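Esterase/lipase (PDB 4N5H) probably hydrolyses carboxylic esters, and may also transfer acyl groups, as an alpha/beta-hydrolase-fold esterase of Lactobacillus rhamnosus. Local coordinates at residues C89-S94 with E289-N294; H275-H278 with V282-W285. The protein carries 1 engineered substitution. All coordinates share one frame; numbering follows the deposited sequence.

Contact 1: residues C89-S94 with E289-N294. With IPA (isopropyl alcohol), chain D.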
loop_
_atom_site.group_PDB
_atom_site.type_symbol
_atom_site.label_atom_id
_atom_site.label_comp_id
_atom_site.label_asym_id
_atom_site.label_seq_id
_atom_site.Cartn_x
_atom_site.Cartn_y
_atom_site.Cartn_z
ATOM N N CYS A 89 6.751 -11.116 -15.939
ATOM C CA CYS A 89 6.017 -10.690 -17.147
ATOM C C CYS A 89 6.177 -9.212 -17.423
ATOM O O CYS A 89 6.348 -8.811 -18.578
ATOM C CB CYS A 89 4.558 -11.086 -17.069
ATOM S SG CYS A 89 4.258 -12.883 -17.226
ATOM N N ARG A 90 6.071 -8.356 -16.389
ATOM C CA ARG A 90 6.287 -6.922 -16.616
ATOM C C ARG A 90 7.684 -6.666 -17.147
ATOM O O ARG A 90 7.897 -5.817 -18.049
ATOM C CB ARG A 90 6.144 -6.159 -15.292
ATOM C CG ARG A 90 4.737 -6.097 -14.720
ATOM C CD ARG A 90 4.732 -5.642 -13.249
ATOM N NE ARG A 90 3.345 -5.434 -12.839
ATOM C CZ ARG A 90 2.866 -5.671 -11.582
ATOM N NH1 ARG A 90 3.624 -6.043 -10.574
ATOM N NH2 ARG A 90 1.598 -5.461 -11.325
ATOM N N TYR A 91 8.673 -7.360 -16.582
ATOM C CA TYR A 91 10.038 -7.174 -17.084
ATOM C C TYR A 91 10.113 -7.465 -18.594
ATOM O O TYR A 91 10.641 -6.677 -19.394
ATOM C CB TYR A 91 11.146 -7.969 -16.343
ATOM C CG TYR A 91 12.454 -7.724 -17.010
ATOM C CD1 TYR A 91 13.123 -6.478 -16.838
ATOM C CD2 TYR A 91 13.019 -8.679 -17.859
ATOM C CE1 TYR A 91 14.283 -6.230 -17.525
ATOM C CE2 TYR A 91 14.197 -8.379 -18.542
ATOM C CZ TYR A 91 14.785 -7.164 -18.382
ATOM O OH TYR A 91 15.988 -6.873 -19.019
ATOM N N LEU A 92 9.612 -8.606 -18.977
ATOM C CA LEU A 92 9.690 -8.935 -20.407
ATOM C C LEU A 92 8.970 -7.883 -21.241
ATOM O O LEU A 92 9.480 -7.451 -22.274
ATOM C CB LEU A 92 9.150 -10.339 -20.640
ATOM C CG LEU A 92 9.786 -11.480 -19.893
ATOM C CD1 LEU A 92 9.052 -12.783 -20.150
ATOM C CD2 LEU A 92 11.298 -11.529 -20.265
ATOM N N ALA A 93 7.775 -7.466 -20.830
ATOM C CA ALA A 93 7.018 -6.431 -21.558
ATOM C C ALA A 93 7.792 -5.112 -21.663
ATOM O O ALA A 93 7.767 -4.466 -22.721
ATOM C CB ALA A 93 5.648 -6.159 -20.865
ATOM N N SER A 94 8.517 -4.778 -20.619
ATOM C CA SER A 94 9.262 -3.523 -20.588
ATOM C C SER A 94 10.364 -3.478 -21.666
ATOM O O SER A 94 10.818 -2.369 -22.019
ATOM C CB SER A 94 9.918 -3.266 -19.195
ATOM O OG SER A 94 11.088 -4.057 -19.000
ATOM N N GLU A 289 22.113 -11.470 -12.898
ATOM C CA GLU A 289 22.055 -12.759 -13.611
ATOM C C GLU A 289 20.715 -13.062 -14.240
ATOM O O GLU A 289 20.595 -13.735 -15.256
ATOM C CB GLU A 289 22.425 -13.907 -12.691
ATOM C CG GLU A 289 23.846 -13.919 -12.071
ATOM C CD GLU A 289 23.907 -13.232 -10.732
ATOM O OE1 GLU A 289 23.070 -12.345 -10.399
ATOM O OE2 GLU A 289 24.827 -13.634 -9.993
ATOM N N SER A 290 19.664 -12.527 -13.640
ATOM C CA SER A 290 18.325 -12.661 -14.142
ATOM C C SER A 290 18.157 -11.808 -15.399
ATOM O O SER A 290 17.641 -12.276 -16.426
ATOM C CB SER A 290 17.319 -12.248 -13.090
ATOM O OG SER A 290 17.412 -13.078 -11.927
ATOM N N ILE A 291 18.591 -10.559 -15.327
ATOM C CA ILE A 291 18.599 -9.710 -16.503
ATOM C C ILE A 291 19.402 -10.358 -17.625
ATOM O O ILE A 291 18.927 -10.437 -18.789
ATOM C CB ILE A 291 19.192 -8.311 -16.136
ATOM C CG1 ILE A 291 18.419 -7.529 -15.140
ATOM C CG2 ILE A 291 19.459 -7.515 -17.413
ATOM C CD1 ILE A 291 17.170 -6.922 -15.656
ATOM N N GLU A 292 20.601 -10.923 -17.330
ATOM C CA GLU A 292 21.396 -11.521 -18.372
ATOM C C GLU A 292 20.660 -12.705 -18.989
ATOM O O GLU A 292 20.620 -12.819 -20.218
ATOM C CB GLU A 292 22.747 -11.970 -17.793
ATOM C CG GLU A 292 23.601 -12.675 -18.835
ATOM C CD GLU A 292 24.924 -13.175 -18.268
ATOM O OE1 GLU A 292 25.548 -12.435 -17.464
ATOM O OE2 GLU A 292 25.346 -14.262 -18.647
ATOM N N THR A 293 20.070 -13.544 -18.141
ATOM C CA THR A 293 19.333 -14.747 -18.591
ATOM C C THR A 293 18.116 -14.368 -19.468
ATOM O O THR A 293 17.910 -14.919 -20.524
ATOM C CB THR A 293 18.931 -15.557 -17.369
ATOM O OG1 THR A 293 20.116 -15.989 -16.693
ATOM C CG2 THR A 293 18.118 -16.730 -17.761
ATOM N N ASN A 294 17.318 -13.434 -18.961
ATOM C CA ASN A 294 16.113 -13.056 -19.596
ATOM C C ASN A 294 16.344 -12.339 -20.921
ATOM O O ASN A 294 15.623 -12.560 -21.913
ATOM C CB ASN A 294 15.210 -12.315 -18.614
ATOM C CG ASN A 294 14.752 -13.224 -17.448
ATOM O OD1 ASN A 294 14.641 -14.429 -17.596
ATOM N ND2 ASN A 294 14.450 -12.588 -16.320
HETATM C C1 IPA D . 27.408 -12.958 -14.596
HETATM C C2 IPA D . 26.631 -11.738 -14.092
HETATM C C3 IPA D . 27.378 -10.448 -14.421
HETATM O O2 IPA D . 25.316 -11.733 -14.681
#
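Tyr91 reaches from helix 89-94 to Ile291 and Asn294 on helix 289-294, and its ring bridges two segments whose axes stay 11.7 Å apart at their closest. With CG anti to the backbone N (chi1 177°), the side chain leaves CB heading for the other helix. Beyond CG the ring divides its contacts: CE2 lies 4.1 Å from Asn294 CB, while on the other flank CE1 comes within 3.5 Å of Ile291 CD1. That methyl also touches CZ, and at the tip OH has Ile291 CD1 at 3.6 Å and the CG2 branch a little farther away. Both approaches to the ring are oblique, and the isoleucine chain runs across the tyrosine at about a right angle. In this alpha/beta-hydrolase fold the contact joins helix 86-94, which leads into strand 98-102 of the central sheet, to the long C-terminal helix 288-311; the segments cross at -58°. Leu92 adds its CD2 methyl 4.3 Å from Asn294 CB; the asparagine offers this aliphatic carbon to the contact, while its OD1 is hydrogen-bonded to Asn281. Across the helix from this packing, Glu292 OE1 accepts a 2.9 Å hydrogen bond from O2 of an isopropyl alcohol, probably picked up from the crystallisation liquor.

Contact 2: residues H275-H278 with V282-W285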
loop_
_atom_site.group_PDB
_atom_site.type_symbol
_atom_site.label_atom_id
_atom_site.label_comp_id
_atom_site.label_asym_id
_atom_site.label_seq_id
_atom_site.Cartn_x
_atom_site.Cartn_y
_atom_site.Cartn_z
ATOM N N HIS A 275 22.851 -18.479 -4.831
ATOM C CA HIS A 275 21.639 -17.722 -5.016
ATOM C C HIS A 275 20.898 -18.069 -6.306
ATOM O O HIS A 275 19.700 -17.737 -6.434
ATOM C CB HIS A 275 21.963 -16.216 -4.966
ATOM C CG HIS A 275 23.005 -15.797 -5.937
ATOM N ND1 HIS A 275 24.331 -16.209 -5.843
ATOM C CD2 HIS A 275 22.942 -15.020 -7.041
ATOM C CE1 HIS A 275 25.029 -15.655 -6.807
ATOM N NE2 HIS A 275 24.214 -14.923 -7.541
ATOM N N LEU A 276 21.571 -18.747 -7.254
ATOM C CA LEU A 276 20.960 -19.057 -8.576
ATOM C C LEU A 276 20.185 -20.351 -8.409
ATOM O O LEU A 276 20.460 -21.407 -9.005
ATOM C CB LEU A 276 22.075 -19.163 -9.594
ATOM C CG LEU A 276 22.840 -17.887 -9.746
ATOM C CD1 LEU A 276 23.799 -18.080 -10.886
ATOM C CD2 LEU A 276 21.973 -16.657 -9.958
ATOM N N LYS A 277 19.161 -20.214 -7.580
ATOM C CA LYS A 277 18.290 -21.319 -7.196
ATOM C C LYS A 277 17.224 -21.602 -8.261
ATOM O O LYS A 277 17.188 -20.987 -9.293
ATOM C CB LYS A 277 17.601 -20.961 -5.889
ATOM C CG LYS A 277 16.639 -19.753 -5.963
ATOM C CD LYS A 277 15.788 -19.598 -4.712
ATOM C CE LYS A 277 14.637 -20.620 -4.705
ATOM N NZ LYS A 277 13.530 -20.480 -5.685
ATOM N N HIS A 278 16.344 -22.576 -7.965
ATOM C CA HIS A 278 15.206 -22.880 -8.843
ATOM C C HIS A 278 14.502 -21.617 -9.198
ATOM O O HIS A 278 14.139 -20.823 -8.349
ATOM C CB HIS A 278 14.261 -23.806 -8.034
ATOM C CG HIS A 278 13.115 -24.339 -8.811
ATOM N ND1 HIS A 278 13.293 -25.180 -9.887
ATOM C CD2 HIS A 278 11.781 -24.233 -8.620
ATOM C CE1 HIS A 278 12.104 -25.487 -10.385
ATOM N NE2 HIS A 278 11.177 -24.982 -9.604
ATOM N N VAL A 282 12.931 -15.815 -12.807
ATOM C CA VAL A 282 11.511 -15.513 -12.725
ATOM C C VAL A 282 11.141 -14.827 -11.372
ATOM O O VAL A 282 10.365 -13.829 -11.319
ATOM C CB VAL A 282 10.668 -16.784 -12.842
ATOM C CG1 VAL A 282 9.159 -16.504 -12.729
ATOM C CG2 VAL A 282 10.909 -17.418 -14.225
ATOM N N GLN A 283 11.698 -15.338 -10.282
ATOM C CA GLN A 283 11.414 -14.784 -8.958
ATOM C C GLN A 283 12.068 -13.452 -8.669
ATOM O O GLN A 283 11.457 -12.657 -7.960
ATOM C CB GLN A 283 11.805 -15.766 -7.865
ATOM C CG GLN A 283 10.977 -17.004 -7.914
ATOM C CD GLN A 283 11.368 -17.991 -6.773
ATOM O OE1 GLN A 283 12.478 -17.973 -6.229
ATOM N NE2 GLN A 283 10.311 -18.739 -6.331
ATOM N N HIS A 284 13.238 -13.167 -9.256
ATOM C CA HIS A 284 13.963 -11.901 -9.071
ATOM C C HIS A 284 14.479 -11.367 -10.374
ATOM O O HIS A 284 15.708 -11.485 -10.728
ATOM C CB HIS A 284 15.118 -12.122 -8.114
ATOM C CG HIS A 284 14.682 -12.166 -6.692
ATOM N ND1 HIS A 284 14.394 -11.017 -5.992
ATOM C CD2 HIS A 284 14.333 -13.179 -5.910
ATOM C CE1 HIS A 284 13.929 -11.352 -4.784
ATOM N NE2 HIS A 284 13.877 -12.662 -4.731
ATOM N N TRP A 285 13.565 -10.735 -11.115
ATOM C CA TRP A 285 13.934 -10.118 -12.398
ATOM C C TRP A 285 15.068 -9.148 -12.305
ATOM O O TRP A 285 15.799 -8.962 -13.270
ATOM C CB TRP A 285 12.701 -9.417 -12.988
ATOM C CG TRP A 285 12.352 -8.159 -12.292
ATOM C CD1 TRP A 285 11.589 -8.025 -11.184
ATOM C CD2 TRP A 285 12.908 -6.858 -12.551
ATOM N NE1 TRP A 285 11.627 -6.700 -10.758
ATOM C CE2 TRP A 285 12.359 -5.968 -11.615
ATOM C CE3 TRP A 285 13.705 -6.343 -13.567
ATOM C CZ2 TRP A 285 12.650 -4.639 -11.600
ATOM C CZ3 TRP A 285 14.035 -5.065 -13.521
ATOM C CH2 TRP A 285 13.518 -4.181 -12.561
#
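The loop bearing the probable catalytic histidine of this alpha/beta hydrolase, between strand 263-268 and the short helix 280-283, is tied to that helix by Lys277 and Gln283. Lys277 NZ donates to Gln283 OE1 at 2.8 Å, and the same ammonium group gives a second bond of 2.8 Å to His278 O, the carbonyl of its own neighbour. The two acceptors are met differently. NZ lies in the plane of the His278 carbonyl, at a C=O...N angle of 145°; at the glutamine it approaches from above the amide plane, 36° out of it, missing the direction of the lone pairs. Lys277 curls to serve both, its chain bent at chi3 and again at chi4, whereas Gln283 stays extended beyond CG and meets it at about a right angle. CE, the carbon that carries NZ, lies 3.7 Å from Gln283 OE1.

His278 fits the histidine of a Ser-His-Asp triad: its ND1 bonds to Asp243 and its NE2 to Ser146, which sits on a probable nucleophile elbow. The lysine therefore grips the backbone of this residue while its imidazole points to other partners. Just upstream, Leu276 centres an inverse gamma turn, closed by a weak 2.8 Å bond from Lys277 N to His275 O, and its CG rests over one face of the His275 ring, offset toward the rim. The second subunit packs here too: His275 meets Trp125 and Phe129 of that neighbouring copy, the latter edge-to-face, and Arg42 of the same copy lies against both His275 and Lys277. On the helix side Gln283 also touches Arg25 of helix 2-28.

How the contacts relate
Contact 1 is a buried helix-helix packing built from an aromatic ring and aliphatic carbons, whereas contact 2 lies at the surface and depends on a charged ammonium group bonded to carbonyl oxygens. Their centres are 11 Å apart. They share no segment, but helix 280-283 of contact 2 is followed directly in the chain by helix 288-311 of contact 1, and their residues meet. Tyr91 and Trp285 bring their rings together with planes at about 20°, with CD1 of the tyrosine 3.3 Å from CE3 of the tryptophan. Glu289 OE2 probably bonds to His275 NE2 at 2.8 Å, and also forms a salt bridge with Arg133 of the second subunit.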